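Local structure of beta-glucosidase (Saccharopolyspora erythraea D, 5M6G) at residues A[513-517]-A[542-546]; A[434-438]-A[495-501]; A[510-514]-A[588-594]; A[182-186]-A[258-263]; A[539-543]-A[558-562]. The protein probably hydrolyses terminal, non-reducing beta-D-glucosyl residues to release beta-D-glucose, as a two-domain enzyme of glycosyl hydrolase family 3. All blocks are in the same frame, centred on the assembly; numbering follows the deposited sequence. Where two conformers were deposited one is given.

Contact 4 comes first along the chain, in the N-terminal TIM-barrel domain of the family, followed by contacts 2, 3, 1 and 5, all in the C-terminal domain. Contacts 2 and 5, with centres about 11 Å apart, reach the same mixed sheet, where Val498 pairs with Val539. Contacts 3 and 1, about 7 Å apart, start from the same loop and share Gly513 and Leu514; contact 5 is nested inside the loop closed by contact 3 and shares Arg542 and Pro543 with contact 1. Contact 4 stands about 20 to 31 Å from the others, centre to centre. Contacts 1, 2 and 5 illustrate a general principle: chain leaving neighbouring strands is knitted together beyond their C-terminal ends. Contact 3 adds a later loop.

Contact 1. Residues A[513-517]-A[542-546]; sequences GLGLD and RPLDI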
# COMPACT_ATOMS: atom_id res chain seq x y z
N GLY A 513 19.46 -4.31 -12.81
CA GLY A 513 20.00 -5.35 -11.95
C GLY A 513 19.44 -5.25 -10.55
O GLY A 513 18.90 -4.23 -10.12
N LEU A 514 19.58 -6.35 -9.80
CA LEU A 514 19.13 -6.42 -8.41
C LEU A 514 20.20 -6.97 -7.47
O LEU A 514 19.86 -7.44 -6.38
CB LEU A 514 17.85 -7.25 -8.29
CG LEU A 514 16.57 -6.51 -8.70
CD1 LEU A 514 15.39 -7.46 -8.85
CD2 LEU A 514 16.24 -5.41 -7.70
N GLY A 515 21.47 -6.93 -7.86
CA GLY A 515 22.51 -7.36 -6.96
C GLY A 515 22.73 -6.38 -5.82
O GLY A 515 22.31 -5.23 -5.85
N LEU A 516 23.40 -6.85 -4.77
CA LEU A 516 23.76 -5.96 -3.68
C LEU A 516 24.68 -4.86 -4.19
O LEU A 516 25.56 -5.11 -5.02
CB LEU A 516 24.44 -6.75 -2.55
CG LEU A 516 23.58 -7.79 -1.84
CD1 LEU A 516 24.43 -8.61 -0.90
CD2 LEU A 516 22.47 -7.07 -1.09
N ASP A 517 24.47 -3.64 -3.71
CA ASP A 517 25.34 -2.54 -4.10
C ASP A 517 26.73 -2.74 -3.51
O ASP A 517 27.01 -3.70 -2.77
CB ASP A 517 24.73 -1.19 -3.70
CG ASP A 517 24.55 -1.01 -2.20
OD1 ASP A 517 25.23 -1.68 -1.40
OD2 ASP A 517 23.73 -0.15 -1.81
N ARG A 542 11.86 -6.91 -2.22
CA ARG A 542 11.77 -7.95 -3.23
C ARG A 542 12.97 -8.87 -3.07
O ARG A 542 13.93 -8.50 -2.39
CB ARG A 542 11.78 -7.33 -4.62
CG ARG A 542 12.94 -6.36 -4.80
CD ARG A 542 12.86 -5.61 -6.11
NE ARG A 542 13.32 -4.23 -5.93
CZ ARG A 542 13.15 -3.25 -6.81
NH1 ARG A 542 12.52 -3.48 -7.97
NH2 ARG A 542 13.58 -2.03 -6.51
N PRO A 543 12.97 -10.06 -3.68
CA PRO A 543 14.22 -10.82 -3.77
C PRO A 543 15.31 -9.96 -4.40
O PRO A 543 15.05 -9.10 -5.25
CB PRO A 543 13.85 -12.00 -4.68
CG PRO A 543 12.35 -12.15 -4.49
CD PRO A 543 11.84 -10.74 -4.35
N LEU A 544 16.55 -10.18 -3.94
CA LEU A 544 17.73 -9.54 -4.51
C LEU A 544 18.64 -10.62 -5.08
O LEU A 544 18.62 -11.77 -4.63
CB LEU A 544 18.48 -8.71 -3.46
CG LEU A 544 17.72 -7.56 -2.82
CD1 LEU A 544 18.64 -6.82 -1.83
CD2 LEU A 544 17.14 -6.61 -3.87
N ASP A 545 19.45 -10.23 -6.06
CA ASP A 545 20.29 -11.18 -6.80
C ASP A 545 21.55 -11.47 -5.98
O ASP A 545 22.52 -10.70 -6.00
CB ASP A 545 20.63 -10.59 -8.16
CG ASP A 545 21.22 -11.61 -9.11
OD1 ASP A 545 21.28 -12.81 -8.77
OD2 ASP A 545 21.60 -11.19 -10.22
N ILE A 546 21.54 -12.59 -5.25
CA ILE A 546 22.57 -12.91 -4.27
C ILE A 546 23.17 -14.28 -4.48
O ILE A 546 23.98 -14.72 -3.65
CB ILE A 546 22.01 -12.82 -2.84
CG1 ILE A 546 20.85 -13.81 -2.72
CG2 ILE A 546 21.62 -11.39 -2.50
CD1 ILE A 546 20.31 -13.96 -1.37
O HOH W 1 21.41 -8.42 -10.77
O HOH W 2 24.69 -9.45 -4.95
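Leu514 lays its isobutyl group across the 542-546 loop, with CD2 over one face of the Arg542 guanidinium (3.6 Å from Arg542 NE), and has the largest area covered in this contact. The same CD2 meets Leu544 CD2 at 4.1 Å, while Leu514 CD1 comes within 4.0 Å of Pro543 O, a buried carbonyl without a polar partner. The backbones touch at one strong point, where Asp545 N donates to Leu514 O at 2.8 Å and a nearly straight 165°. Next to it Gly515 CA directs a CA-H...O contact at Asp545 O (3.5 Å), and two waters extend the seam. Water 1 accepts from Leu514 N (2.9 Å) and donates to Asp545 OD2 (2.8 Å); water 2 accepts from Leu516 N (2.9 Å) and donates to Asp545 O (2.7 Å). A second apolar patch forms where Leu516 CD2 approaches Leu544 CD1 (3.9 Å) and Leu516 CG approaches Ile546 CG2 (4.2 Å). The Arg542 head group is held elsewhere, by a salt bridge to Glu500 and hydrogen bonds to Gly508 and Asp188. At the far end Asp517 takes the N-cap position of helix 518-528. Loops after adjacent parallel strands 493-499 and 534-539 thus meet beyond the sheet of the C-terminal domain, as in alpha/beta folds, where loops at the C-terminal ends of parallel strands gather on one side.

Contact 2. Residues A[434-438]-A[495-501]; sequences AGKNA and IAVVGET
Three residues carry this contact: Val497, Asn437 and Lys436. Val497 sits in strand 493-499, extended, with a t side chain. The 434-438 segment enters parallel to that strand, with Ala434 opposite Ala496 (CA to CA 4.8 Å) in a parallel bridge: Ala434 N donates to Ile495 O at 2.8 Å, and Val497 N to Ala434 O at 2.9 Å. At Gly435 (phi/psi 113/143) the chain leaves the pairing while still lying against Val497; a CB there would collide with Val497 O, 3.1 Å from Gly435 CA. A type I turn runs from Gly435 to Ala438 (Lys436 -70/-13, Asn437 -106/11), closed by Ala438 N to Gly435 O at 3.2 Å. The turn brings Asn437 N to Val497 O (3.0 Å) and sets Ala438 CB 3.8 Å from Val497 CB. Asn437, an m rotamer, lies along the end of the strand: its ND2 donates to Glu500 O at 3.1 Å and weakly to Val498 O at 3.0 Å. Lys436 is p at chi1, t at chi2 and chi3, then m at chi4, which swings NZ to Gly499 O at 2.7 Å. The turn follows the C-terminal end of strand 431-434, beside strand 493-499, in the parallel part of the C-terminal domain's alpha/beta sheet. Lys436 also forms salt bridges to Asp517 and Asp520; Ala434, Ala496 and Val498 pack on helix 518-528, whereas Val497 and Asn437 touch Val539 of strand 534-539.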
# COMPACT_ATOMS: atom_id res chain seq x y z
N ALA A 434 26.43 -4.56 11.60
CA ALA A 434 26.83 -3.66 10.52
C ALA A 434 25.71 -3.61 9.50
O ALA A 434 24.73 -4.35 9.58
CB ALA A 434 28.13 -4.13 9.85
N GLY A 435 25.87 -2.74 8.52
CA GLY A 435 24.92 -2.64 7.42
C GLY A 435 24.16 -1.32 7.42
O GLY A 435 23.79 -0.79 8.48
N LYS A 436 23.91 -0.78 6.22
CA LYS A 436 23.19 0.49 6.12
C LYS A 436 21.72 0.38 6.52
O LYS A 436 21.07 1.41 6.71
CB LYS A 436 23.30 1.06 4.70
CG LYS A 436 22.50 0.30 3.65
CD LYS A 436 22.44 1.09 2.33
CE LYS A 436 21.71 0.32 1.23
NZ LYS A 436 22.47 -0.84 0.66
N ASN A 437 21.19 -0.83 6.66
CA ASN A 437 19.81 -1.02 7.08
C ASN A 437 19.69 -1.50 8.52
O ASN A 437 18.60 -1.88 8.95
CB ASN A 437 19.10 -1.98 6.11
CG ASN A 437 18.81 -1.33 4.78
OD1 ASN A 437 18.91 -0.11 4.67
ND2 ASN A 437 18.43 -2.12 3.76
N ALA A 438 20.79 -1.48 9.29
CA ALA A 438 20.77 -2.01 10.65
C ALA A 438 20.13 -1.05 11.65
O ALA A 438 19.56 -1.51 12.66
CB ALA A 438 22.20 -2.33 11.12
N ILE A 495 26.32 -9.55 12.38
CA ILE A 495 25.03 -9.42 11.71
C ILE A 495 25.13 -8.26 10.73
O ILE A 495 25.41 -7.13 11.14
CB ILE A 495 23.88 -9.20 12.70
CG1 ILE A 495 23.86 -10.32 13.74
CG2 ILE A 495 22.53 -9.10 11.96
CD1 ILE A 495 23.10 -9.95 14.99
N ALA A 496 24.89 -8.53 9.45
CA ALA A 496 24.97 -7.52 8.40
C ALA A 496 23.56 -7.29 7.87
O ALA A 496 23.01 -8.15 7.17
CB ALA A 496 25.92 -7.96 7.29
N VAL A 497 22.99 -6.14 8.18
CA VAL A 497 21.64 -5.79 7.74
C VAL A 497 21.80 -4.91 6.52
O VAL A 497 22.11 -3.72 6.63
CB VAL A 497 20.84 -5.11 8.85
CG1 VAL A 497 19.36 -5.05 8.47
CG2 VAL A 497 21.01 -5.86 10.16
N VAL A 498 21.57 -5.49 5.34
CA VAL A 498 21.85 -4.85 4.06
C VAL A 498 20.55 -4.71 3.27
O VAL A 498 19.46 -4.96 3.79
CB VAL A 498 22.90 -5.66 3.28
CG1 VAL A 498 24.23 -5.76 4.08
CG2 VAL A 498 22.38 -7.05 2.97
N GLY A 499 20.65 -4.29 2.00
CA GLY A 499 19.50 -4.30 1.10
C GLY A 499 19.22 -2.92 0.50
O GLY A 499 20.14 -2.14 0.24
N GLU A 500 17.94 -2.64 0.28
CA GLU A 500 17.55 -1.46 -0.47
C GLU A 500 17.27 -0.28 0.45
O GLU A 500 17.00 -0.44 1.64
CB GLU A 500 16.31 -1.75 -1.30
CG GLU A 500 16.40 -3.00 -2.15
CD GLU A 500 15.19 -3.17 -3.05
OE1 GLU A 500 14.10 -3.52 -2.55
OE2 GLU A 500 15.33 -2.91 -4.26
N THR A 501 17.34 0.92 -0.13
CA THR A 501 16.83 2.15 0.46
C THR A 501 15.43 2.43 -0.10
O THR A 501 15.01 1.80 -1.07
CB THR A 501 17.79 3.30 0.17
OG1 THR A 501 17.99 3.40 -1.24
CG2 THR A 501 19.15 3.06 0.87

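Contact 3. Residues A[510-514]-A[588-594]; sequences RPGGL and MRSFDQL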
# COMPACT_ATOMS: atom_id res chain seq x y z
N ARG A 510 13.90 -1.49 -11.52
CA ARG A 510 15.31 -1.86 -11.58
C ARG A 510 15.59 -2.68 -12.83
O ARG A 510 15.91 -3.87 -12.75
CB ARG A 510 15.72 -2.62 -10.32
CG ARG A 510 15.67 -1.80 -9.06
CD ARG A 510 16.71 -0.68 -9.07
NE ARG A 510 16.64 0.10 -7.84
CZ ARG A 510 15.97 1.24 -7.70
NH1 ARG A 510 15.29 1.76 -8.72
NH2 ARG A 510 15.97 1.87 -6.52
N PRO A 511 15.51 -2.07 -14.02
CA PRO A 511 15.88 -2.82 -15.23
C PRO A 511 17.36 -3.16 -15.27
O PRO A 511 17.75 -4.08 -16.00
CB PRO A 511 15.49 -1.87 -16.36
CG PRO A 511 15.52 -0.50 -15.76
CD PRO A 511 15.13 -0.67 -14.31
N GLY A 512 18.19 -2.47 -14.48
CA GLY A 512 19.63 -2.64 -14.58
C GLY A 512 20.21 -3.77 -13.76
O GLY A 512 21.36 -4.16 -13.99
N GLY A 513 19.46 -4.31 -12.81
CA GLY A 513 20.00 -5.35 -11.95
C GLY A 513 19.44 -5.25 -10.55
O GLY A 513 18.90 -4.23 -10.12
N LEU A 514 19.58 -6.35 -9.80
CA LEU A 514 19.13 -6.42 -8.41
C LEU A 514 20.20 -6.97 -7.47
O LEU A 514 19.86 -7.44 -6.38
CB LEU A 514 17.85 -7.25 -8.29
CG LEU A 514 16.57 -6.51 -8.70
CD1 LEU A 514 15.39 -7.46 -8.85
CD2 LEU A 514 16.24 -5.41 -7.70
N MET A 588 15.23 -15.62 -7.46
CA MET A 588 16.01 -15.88 -8.66
C MET A 588 17.39 -16.48 -8.36
O MET A 588 18.04 -16.14 -7.36
CB MET A 588 16.20 -14.58 -9.45
CG MET A 588 17.19 -13.61 -8.77
SD MET A 588 17.17 -11.93 -9.38
CE MET A 588 16.07 -11.15 -8.19
N ARG A 589 17.85 -17.39 -9.24
CA ARG A 589 19.27 -17.73 -9.30
C ARG A 589 20.06 -16.65 -10.01
O ARG A 589 21.26 -16.51 -9.78
CB ARG A 589 19.50 -19.05 -10.04
CG ARG A 589 19.22 -20.30 -9.26
CD ARG A 589 19.70 -21.55 -10.01
NE ARG A 589 19.17 -22.75 -9.37
CZ ARG A 589 19.67 -23.28 -8.26
NH1 ARG A 589 20.72 -22.73 -7.66
NH2 ARG A 589 19.10 -24.37 -7.75
N SER A 590 19.39 -15.90 -10.87
CA SER A 590 20.04 -14.92 -11.72
C SER A 590 19.01 -13.89 -12.14
O SER A 590 17.86 -14.24 -12.41
CB SER A 590 20.67 -15.59 -12.95
OG SER A 590 20.96 -14.64 -13.94
N PHE A 591 19.43 -12.63 -12.18
CA PHE A 591 18.62 -11.56 -12.77
C PHE A 591 18.12 -11.93 -14.16
O PHE A 591 17.03 -11.49 -14.57
CB PHE A 591 19.47 -10.29 -12.81
CG PHE A 591 18.73 -9.07 -13.22
CD1 PHE A 591 17.92 -8.39 -12.31
CD2 PHE A 591 18.87 -8.57 -14.51
CE1 PHE A 591 17.24 -7.25 -12.69
CE2 PHE A 591 18.18 -7.43 -14.90
CZ PHE A 591 17.37 -6.76 -13.98
N ASP A 592 18.88 -12.74 -14.90
CA ASP A 592 18.51 -13.14 -16.26
C ASP A 592 17.24 -13.99 -16.30
O ASP A 592 16.67 -14.16 -17.39
CB ASP A 592 19.66 -13.91 -16.91
CG ASP A 592 20.87 -13.03 -17.19
OD1 ASP A 592 20.73 -11.79 -17.14
OD2 ASP A 592 21.96 -13.58 -17.46
N GLN A 593 16.80 -14.54 -15.18
CA GLN A 593 15.58 -15.34 -15.14
C GLN A 593 14.32 -14.51 -15.00
O GLN A 593 13.22 -15.03 -15.21
CB GLN A 593 15.62 -16.33 -13.97
CG GLN A 593 16.64 -17.48 -14.09
CD GLN A 593 16.79 -18.22 -12.78
OE1 GLN A 593 16.94 -17.59 -11.72
NE2 GLN A 593 16.73 -19.54 -12.82
N LEU A 594 14.44 -13.24 -14.60
CA LEU A 594 13.24 -12.43 -14.43
C LEU A 594 12.54 -12.24 -15.78
O LEU A 594 13.20 -12.04 -16.79
CB LEU A 594 13.58 -11.07 -13.82
CG LEU A 594 14.32 -11.12 -12.49
CD1 LEU A 594 14.38 -9.72 -11.90
CD2 LEU A 594 13.61 -12.09 -11.55
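A glycine serves here as the partner of an aromatic face: Gly513 CA sits 3.6 Å from the centroid of the Phe591 ring, only 19° off the ring normal, in a CH-pi contact. Two loops of the C-terminal family 3 domain meet in this way, a type I turn from Arg510 to Gly513 and a short 3-10 segment at 591-593. Polar bonding between them is absent, so the fit rests on Phe591, which has the most covered surface of any residue here. With chi1 t, its ring reaches into the bend of the turn. At the ring edge CZ points to the carbonyls, 3.4 Å from Pro511 O and 3.5 Å from Arg510 O, an electrostatically sensible match of an aromatic CH to oxygen. Gly513 adopts phi/psi 146/163, where a CB would be jammed against the preceding carbonyl. The Phe591 loop is stiffened internally: Ser590 OG accepts from Asp592 N at 3.0 Å in an ST turn, and Gln593 OE1 accepts from Arg589 N (2.6 Å) and Ser590 N (3.1 Å). Outside the pair, Phe591 N makes a weak hydrogen bond to Asp545, and the Pro511 side chain lies about 6 Å from a bound magnesium ion. Beyond the ring, Leu514 CG approaches Phe591 CE1 at 4.1 Å, and Leu514 CD1 touches Met588 CE at 3.8 Å and Leu594 CD1 at 3.9 Å.

Contact 4. Residues A[182-186]-A[258-263]; sequences VCVAR and IHLPPF
In the TIM-barrel domain, the loop after strand 176-177 lies against helices 252-259 and 261-268. Residues 183-185 are extended, so Val182, Val184 and Arg186 direct their CB atoms to the helices, while Cys183, disulfide-bonded to Cys181, and Ala185 turn away. Pro261 to Phe263 are helical (phi/psi about -60/-35), and Ile258, His259 and Phe263 are m at chi1. Val182 CA lies 5.9 Å from Pro262 CA, and Val184 CA 6.0 Å from His259 CA. Val184 (t) is the bump for a hollow lined by Ile258, His259 and Pro262: CG1 lies 4.0 Å from Ile258 CG2, and CG2 3.9 Å from Pro262 CG. Val182 (m) fits beside Pro262 (CB to CB 3.7 Å) and presses CG2 onto the Phe263 ring face, 3.6 Å from its centroid and 14° off the normal. Arg186, m at chi1 to chi3, sets CG 3.9 Å from His259 CE1, and Ile258 CD1 covers one guanidinium face, 3.8 Å from Arg186 NH1. Arg186 NH2 bonds to the backbone O of Glu199, a magnesium ligand. Water 3 links the backbones, 2.6 Å from Val182 O and 2.7 Å from His259 O; water 4 links loop backbone to side chain, accepting from Val184 N (2.8 Å) and hydrogen-bonded to His259 ND1 (2.8 Å). The chemistry implies a mainly apolar fit that leaves Ile258 O, 3.6 Å from Val184 CG2, buried without a polar partner.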
# COMPACT_ATOMS: atom_id res chain seq x y z
N VAL A 182 -3.95 -5.29 -4.39
CA VAL A 182 -4.15 -6.70 -4.68
C VAL A 182 -3.38 -7.11 -5.94
O VAL A 182 -3.60 -8.20 -6.48
CB VAL A 182 -5.64 -7.04 -4.77
CG1 VAL A 182 -6.36 -6.61 -3.48
CG2 VAL A 182 -6.29 -6.38 -6.00
N CYS A 183 -2.49 -6.23 -6.40
CA CYS A 183 -1.53 -6.52 -7.45
C CYS A 183 -0.82 -7.85 -7.20
O CYS A 183 -0.39 -8.14 -6.08
CB CYS A 183 -0.50 -5.38 -7.50
SG CYS A 183 0.23 -4.82 -5.85
N VAL A 184 -0.70 -8.65 -8.26
CA VAL A 184 0.05 -9.90 -8.24
C VAL A 184 1.35 -9.62 -8.98
O VAL A 184 1.38 -9.55 -10.21
CB VAL A 184 -0.74 -11.04 -8.89
CG1 VAL A 184 0.07 -12.30 -8.90
CG2 VAL A 184 -2.06 -11.24 -8.16
N ALA A 185 2.44 -9.44 -8.23
CA ALA A 185 3.70 -8.99 -8.81
C ALA A 185 4.42 -10.18 -9.43
O ALA A 185 4.87 -11.08 -8.72
CB ALA A 185 4.57 -8.31 -7.76
N ARG A 186 4.54 -10.18 -10.76
CA ARG A 186 5.17 -11.27 -11.50
C ARG A 186 6.58 -10.95 -11.97
O ARG A 186 7.25 -11.85 -12.49
CB ARG A 186 4.32 -11.64 -12.73
CG ARG A 186 2.85 -11.87 -12.43
CD ARG A 186 2.61 -13.24 -11.83
NE ARG A 186 2.83 -14.32 -12.79
CZ ARG A 186 2.87 -15.60 -12.45
NH1 ARG A 186 3.06 -16.55 -13.37
NH2 ARG A 186 2.71 -15.95 -11.17
N ILE A 258 -4.63 -15.07 -13.43
CA ILE A 258 -3.59 -14.60 -12.52
C ILE A 258 -3.99 -13.31 -11.80
O ILE A 258 -3.90 -13.23 -10.57
CB ILE A 258 -2.26 -14.42 -13.28
CG1 ILE A 258 -1.82 -15.74 -13.91
CG2 ILE A 258 -1.18 -13.86 -12.33
CD1 ILE A 258 -0.46 -15.66 -14.62
N HIS A 259 -4.43 -12.29 -12.53
CA HIS A 259 -4.53 -10.94 -11.98
C HIS A 259 -5.93 -10.58 -11.50
O HIS A 259 -6.07 -9.79 -10.56
CB HIS A 259 -4.06 -9.92 -13.02
CG HIS A 259 -2.65 -10.14 -13.46
ND1 HIS A 259 -1.56 -9.67 -12.75
CD2 HIS A 259 -2.14 -10.82 -14.52
CE1 HIS A 259 -0.45 -10.03 -13.37
NE2 HIS A 259 -0.77 -10.73 -14.44
N LEU A 260 -6.96 -11.12 -12.13
CA LEU A 260 -8.34 -10.84 -11.78
C LEU A 260 -8.82 -11.44 -10.46
O LEU A 260 -9.62 -10.79 -9.77
CB LEU A 260 -9.26 -11.32 -12.91
CG LEU A 260 -10.69 -10.80 -12.81
CD1 LEU A 260 -10.73 -9.27 -12.90
CD2 LEU A 260 -11.55 -11.44 -13.88
N PRO A 261 -8.42 -12.65 -10.07
CA PRO A 261 -9.07 -13.32 -8.91
C PRO A 261 -9.01 -12.50 -7.63
O PRO A 261 -9.99 -12.50 -6.87
CB PRO A 261 -8.29 -14.64 -8.78
CG PRO A 261 -7.93 -14.95 -10.20
CD PRO A 261 -7.54 -13.61 -10.78
N PRO A 262 -7.90 -11.82 -7.31
CA PRO A 262 -7.91 -11.01 -6.08
C PRO A 262 -8.96 -9.91 -6.09
O PRO A 262 -9.49 -9.56 -5.03
CB PRO A 262 -6.50 -10.43 -6.02
CG PRO A 262 -5.67 -11.46 -6.72
CD PRO A 262 -6.54 -11.86 -7.89
N PHE A 263 -9.29 -9.36 -7.26
CA PHE A 263 -10.39 -8.41 -7.33
C PHE A 263 -11.73 -9.07 -7.04
O PHE A 263 -12.56 -8.51 -6.32
CB PHE A 263 -10.40 -7.71 -8.69
CG PHE A 263 -9.30 -6.71 -8.84
CD1 PHE A 263 -9.41 -5.46 -8.24
CD2 PHE A 263 -8.13 -7.05 -9.50
CE1 PHE A 263 -8.37 -4.54 -8.35
CE2 PHE A 263 -7.08 -6.15 -9.61
CZ PHE A 263 -7.20 -4.89 -9.03
O HOH W 3 -4.32 -8.40 -9.00
O HOH W 4 -1.38 -7.65 -10.84

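Contact 5. Residues A[539-543]-A[558-562]; sequences VSGRP and ASWLP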
# COMPACT_ATOMS: atom_id res chain seq x y z
N VAL A 539 17.02 -6.31 4.13
CA VAL A 539 15.90 -5.38 4.22
C VAL A 539 15.66 -4.88 2.81
O VAL A 539 16.47 -4.11 2.28
CB VAL A 539 16.20 -4.23 5.20
CG1 VAL A 539 15.11 -3.13 5.11
CG2 VAL A 539 16.27 -4.76 6.61
N SER A 540 14.58 -5.34 2.18
CA SER A 540 14.38 -5.08 0.76
C SER A 540 12.91 -5.23 0.43
O SER A 540 12.16 -5.88 1.16
CB SER A 540 15.20 -6.05 -0.09
OG SER A 540 14.73 -7.38 0.07
N GLY A 541 12.52 -4.67 -0.70
CA GLY A 541 11.15 -4.83 -1.16
C GLY A 541 10.89 -6.03 -2.05
O GLY A 541 9.77 -6.18 -2.56
N ARG A 542 11.86 -6.91 -2.22
CA ARG A 542 11.77 -7.95 -3.23
C ARG A 542 12.97 -8.87 -3.07
O ARG A 542 13.93 -8.50 -2.39
CB ARG A 542 11.78 -7.33 -4.62
CG ARG A 542 12.94 -6.36 -4.80
CD ARG A 542 12.86 -5.61 -6.11
NE ARG A 542 13.32 -4.23 -5.93
CZ ARG A 542 13.15 -3.25 -6.81
NH1 ARG A 542 12.52 -3.48 -7.97
NH2 ARG A 542 13.58 -2.03 -6.51
N PRO A 543 12.97 -10.06 -3.68
CA PRO A 543 14.22 -10.82 -3.77
C PRO A 543 15.31 -9.96 -4.40
O PRO A 543 15.05 -9.10 -5.25
CB PRO A 543 13.85 -12.00 -4.68
CG PRO A 543 12.35 -12.15 -4.49
CD PRO A 543 11.84 -10.74 -4.35
N ALA A 558 15.55 -13.11 5.37
CA ALA A 558 14.89 -12.08 4.57
C ALA A 558 13.88 -11.36 5.45
O ALA A 558 12.95 -11.99 5.98
CB ALA A 558 14.19 -12.69 3.35
N SER A 559 14.05 -10.05 5.62
CA SER A 559 13.21 -9.28 6.52
C SER A 559 12.21 -8.39 5.81
O SER A 559 11.31 -7.86 6.47
CB SER A 559 14.07 -8.41 7.45
OG SER A 559 14.81 -9.23 8.34
N TRP A 560 12.34 -8.22 4.50
CA TRP A 560 11.42 -7.40 3.67
C TRP A 560 11.50 -5.95 4.17
O TRP A 560 12.61 -5.44 4.37
CB TRP A 560 10.03 -8.02 3.65
CG TRP A 560 10.07 -9.49 3.43
CD1 TRP A 560 9.71 -10.45 4.33
CD2 TRP A 560 10.52 -10.17 2.26
NE1 TRP A 560 9.91 -11.70 3.78
CE2 TRP A 560 10.40 -11.56 2.51
CE3 TRP A 560 11.01 -9.75 1.02
CZ2 TRP A 560 10.74 -12.53 1.55
CZ3 TRP A 560 11.36 -10.71 0.07
CH2 TRP A 560 11.22 -12.09 0.35
N LEU A 561 10.37 -5.26 4.35
CA LEU A 561 10.33 -3.88 4.84
C LEU A 561 9.45 -3.87 6.07
O LEU A 561 8.24 -3.60 5.98
CB LEU A 561 9.81 -2.92 3.77
CG LEU A 561 10.59 -2.96 2.46
CD1 LEU A 561 9.83 -2.24 1.34
CD2 LEU A 561 11.99 -2.38 2.66
N PRO A 562 10.03 -4.15 7.25
CA PRO A 562 9.20 -4.51 8.41
C PRO A 562 8.46 -3.37 9.07
O PRO A 562 7.53 -3.63 9.85
CB PRO A 562 10.21 -5.14 9.39
CG PRO A 562 11.53 -4.59 8.98
CD PRO A 562 11.46 -4.39 7.48
O HOH W 5 14.05 -9.15 2.17
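One direct hydrogen bond spans the pair: Ser540 N donates to Trp560 O at 2.9 Å, bent to 134°. A water adds a second link, water 5 donating to Ser540 OG (2.8 Å) and accepting from Trp560 N (3.0 Å), while Ser540 OG itself donates to Arg542 O at 2.8 Å and braces its own loop. CA-H...O contacts tighten the join, with Val539 CA 3.3 Å from Trp560 O and Trp560 CA 3.0 Å from Ser540 O. A positive phi of 62° turns the chain at Trp560. Apolar contacts fill the remainder: Val539 CG1 meets Leu561 CD2 at 4.0 Å, Gly541 CA meets Leu561 CD1 at 3.8 Å, and Pro543 CD lies 4.4 Å from Trp560 CZ3. The indole presents its edge to the backbone, with Arg542 C 4.0 Å from Trp560 CZ3. The join lies beyond the C-terminal ends of adjacent parallel strands, 534-539 and 555-560, in the alpha/beta sheet of the C-terminal domain, from which Trp560 reaches helix 146-152 of the N-terminal domain.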